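PDB 3VUP: beta-1,4-mannanase from Aplysia kurodai, which hydrolyses the beta-1,4-mannosidic linkages of mannan and probably serves the sea hare as a digestive enzyme. Local coordinates for residues F32-W37 with D83-M88. Sequence-based numbering, arbitrary orientation. Where two conformers were deposited one is given.
Sequences FGDGQW and DKQGTM
The side chain of Asp34 leaves the backbone pointing away from residues 83-88, yet its carboxylate comes back to their N-H groups. Its CB rests 4.0 Å from CG of Gln85, with its own CG anti to the carbonyl carbon (chi1 -66°), which brings the carboxylate over Gln85, Asp34 CG 3.9 Å from Gln85 CG. OD1 accepts two backbone N-H groups: Lys84 N, 2.9 Å from Asp34 OD1, uses its syn lone pair, while Gln85 N comes from above the carboxylate plane. OD2 lies 4.0 Å from Lys84 CE and accepts a weak bond from a water, which in turn accepts from Gln85 NE2. In return, the backbone N of Asp34 gives a nearly straight bond (172°) to OD1 of Asp83, an oxygen that also receives N-H groups from Thr87 and Met88, while Asp83 OD2 closes an Asx motif with Gly86 N. Five backbone N-H groups, three on Asp83 OD1 and two on Asp34 OD1, probably offset the repulsion between the carboxylates. The contact joins the starts of two successive outer helices of the TIM barrel, 36-53 and 88-101. Gly35, N-cap of the first, donates its N-H to Thr87 OG1, which also bonds Asp91. Deeper in, Met88 SD packs 3.7 Å from CB of Phe32, whose side chain touches Leu61 and Ile63 of barrel strand 58-65.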
loop_
_atom_site.group_PDB
_atom_site.type_symbol
_atom_site.label_atom_id
_atom_site.label_comp_id
_atom_site.label_asym_id
_atom_site.label_seq_id
_atom_site.Cartn_x
_atom_site.Cartn_y
_atom_site.Cartn_z
ATOM N N PHE A 32 -11.614 3.891 -11.403
ATOM C CA PHE A 32 -12.047 2.508 -11.582
ATOM C C PHE A 32 -13.526 2.349 -11.318
ATOM O O PHE A 32 -14.068 2.981 -10.421
ATOM C CB PHE A 32 -11.230 1.576 -10.686
ATOM C CG PHE A 32 -9.796 1.537 -11.074
ATOM C CD1 PHE A 32 -9.382 0.736 -12.124
ATOM C CD2 PHE A 32 -8.875 2.375 -10.467
ATOM C CE1 PHE A 32 -8.075 0.741 -12.538
ATOM C CE2 PHE A 32 -7.559 2.387 -10.883
ATOM C CZ PHE A 32 -7.159 1.560 -11.913
ATOM N N GLY A 33 -14.171 1.491 -12.100
ATOM C CA GLY A 33 -15.585 1.223 -11.920
ATOM C C GLY A 33 -16.438 2.281 -12.586
ATOM O O GLY A 33 -15.959 3.369 -12.900
ATOM N N ASP A 34 -17.708 1.959 -12.808
ATOM C CA ASP A 34 -18.658 2.885 -13.417
ATOM C C ASP A 34 -18.118 3.569 -14.682
ATOM O O ASP A 34 -18.354 4.762 -14.914
ATOM C CB ASP A 34 -19.149 3.910 -12.385
ATOM C CG ASP A 34 -19.985 3.273 -11.278
ATOM O OD1 ASP A 34 -20.323 2.074 -11.389
ATOM O OD2 ASP A 34 -20.321 3.980 -10.301
ATOM N N GLY A 35 -17.398 2.795 -15.494
ATOM C CA GLY A 35 -16.886 3.266 -16.771
ATOM C C GLY A 35 -15.667 4.168 -16.689
ATOM O O GLY A 35 -15.203 4.678 -17.706
ATOM N N GLN A 36 -15.129 4.354 -15.490
ATOM C CA GLN A 36 -14.102 5.366 -15.276
ATOM C C GLN A 36 -12.716 4.963 -15.768
ATOM O O GLN A 36 -11.909 5.818 -16.136
ATOM C CB GLN A 36 -14.055 5.757 -13.797
ATOM C CG GLN A 36 -15.350 6.418 -13.355
ATOM C CD GLN A 36 -15.473 6.627 -11.853
ATOM O OE1 GLN A 36 -15.944 7.672 -11.419
ATOM N NE2 GLN A 36 -15.079 5.636 -11.059
ATOM N N TRP A 37 -12.430 3.665 -15.762
ATOM C CA TRP A 37 -11.125 3.200 -16.217
ATOM C C TRP A 37 -10.932 3.451 -17.705
ATOM O O TRP A 37 -9.907 3.994 -18.124
ATOM C CB TRP A 37 -10.902 1.727 -15.867
ATOM C CG TRP A 37 -9.804 1.095 -16.666
ATOM C CD1 TRP A 37 -9.957 0.210 -17.690
ATOM C CD2 TRP A 37 -8.390 1.312 -16.532
ATOM N NE1 TRP A 37 -8.737 -0.143 -18.201
ATOM C CE2 TRP A 37 -7.755 0.514 -17.507
ATOM C CE3 TRP A 37 -7.601 2.094 -15.682
ATOM C CZ2 TRP A 37 -6.372 0.475 -17.657
ATOM C CZ3 TRP A 37 -6.221 2.052 -15.835
ATOM C CH2 TRP A 37 -5.625 1.250 -16.816
ATOM N N ASP A 83 -19.122 -2.090 -8.100
ATOM C CA ASP A 83 -19.529 -0.787 -8.609
ATOM C C ASP A 83 -21.017 -0.885 -8.955
ATOM O O ASP A 83 -21.674 -1.872 -8.601
ATOM C CB ASP A 83 -18.684 -0.333 -9.821
ATOM C CG ASP A 83 -18.986 -1.104 -11.107
ATOM O OD1 ASP A 83 -18.377 -0.757 -12.144
ATOM O OD2 ASP A 83 -19.811 -2.044 -11.096
ATOM N N LYS A 84 -21.542 0.115 -9.657
ATOM C CA LYS A 84 -22.937 0.083 -10.102
ATOM C C LYS A 84 -23.085 -0.320 -11.560
ATOM O O LYS A 84 -23.986 -1.072 -11.911
ATOM C CB LYS A 84 -23.605 1.437 -9.884
ATOM C CG LYS A 84 -24.032 1.671 -8.457
ATOM C CD LYS A 84 -24.816 2.963 -8.283
ATOM C CE LYS A 84 -23.971 4.179 -8.621
ATOM N NZ LYS A 84 -24.306 5.358 -7.769
ATOM N N GLN A 85 -22.208 0.187 -12.418
ATOM C CA GLN A 85 -22.398 0.013 -13.854
ATOM C C GLN A 85 -21.798 -1.268 -14.412
ATOM O O GLN A 85 -21.920 -1.538 -15.602
ATOM C CB GLN A 85 -21.886 1.227 -14.624
ATOM C CG GLN A 85 -22.468 2.546 -14.135
ATOM C CD GLN A 85 -23.985 2.535 -14.066
ATOM O OE1 GLN A 85 -24.655 1.927 -14.901
ATOM N NE2 GLN A 85 -24.534 3.209 -13.062
ATOM N N GLY A 86 -21.152 -2.057 -13.562
ATOM C CA GLY A 86 -20.671 -3.358 -13.988
ATOM C C GLY A 86 -19.414 -3.325 -14.838
ATOM O O GLY A 86 -19.223 -4.192 -15.690
ATOM N N THR A 87 -18.556 -2.329 -14.627
ATOM C CA THR A 87 -17.270 -2.308 -15.330
ATOM C C THR A 87 -16.076 -2.661 -14.445
ATOM O O THR A 87 -15.003 -2.986 -14.960
ATOM C CB THR A 87 -16.973 -0.956 -16.029
ATOM O OG1 THR A 87 -16.609 0.036 -15.062
ATOM C CG2 THR A 87 -18.175 -0.472 -16.814
ATOM N N MET A 88 -16.256 -2.604 -13.128
ATOM C CA MET A 88 -15.138 -2.718 -12.191
ATOM C C MET A 88 -14.280 -3.964 -12.387
ATOM O O MET A 88 -13.059 -3.874 -12.353
ATOM C CB MET A 88 -15.652 -2.641 -10.754
ATOM C CG MET A 88 -14.565 -2.660 -9.693
ATOM S SD MET A 88 -13.402 -1.299 -9.885
ATOM C CE MET A 88 -12.659 -1.299 -8.253
HETATM O O HOH W 1 -22.682 5.058 -11.348
#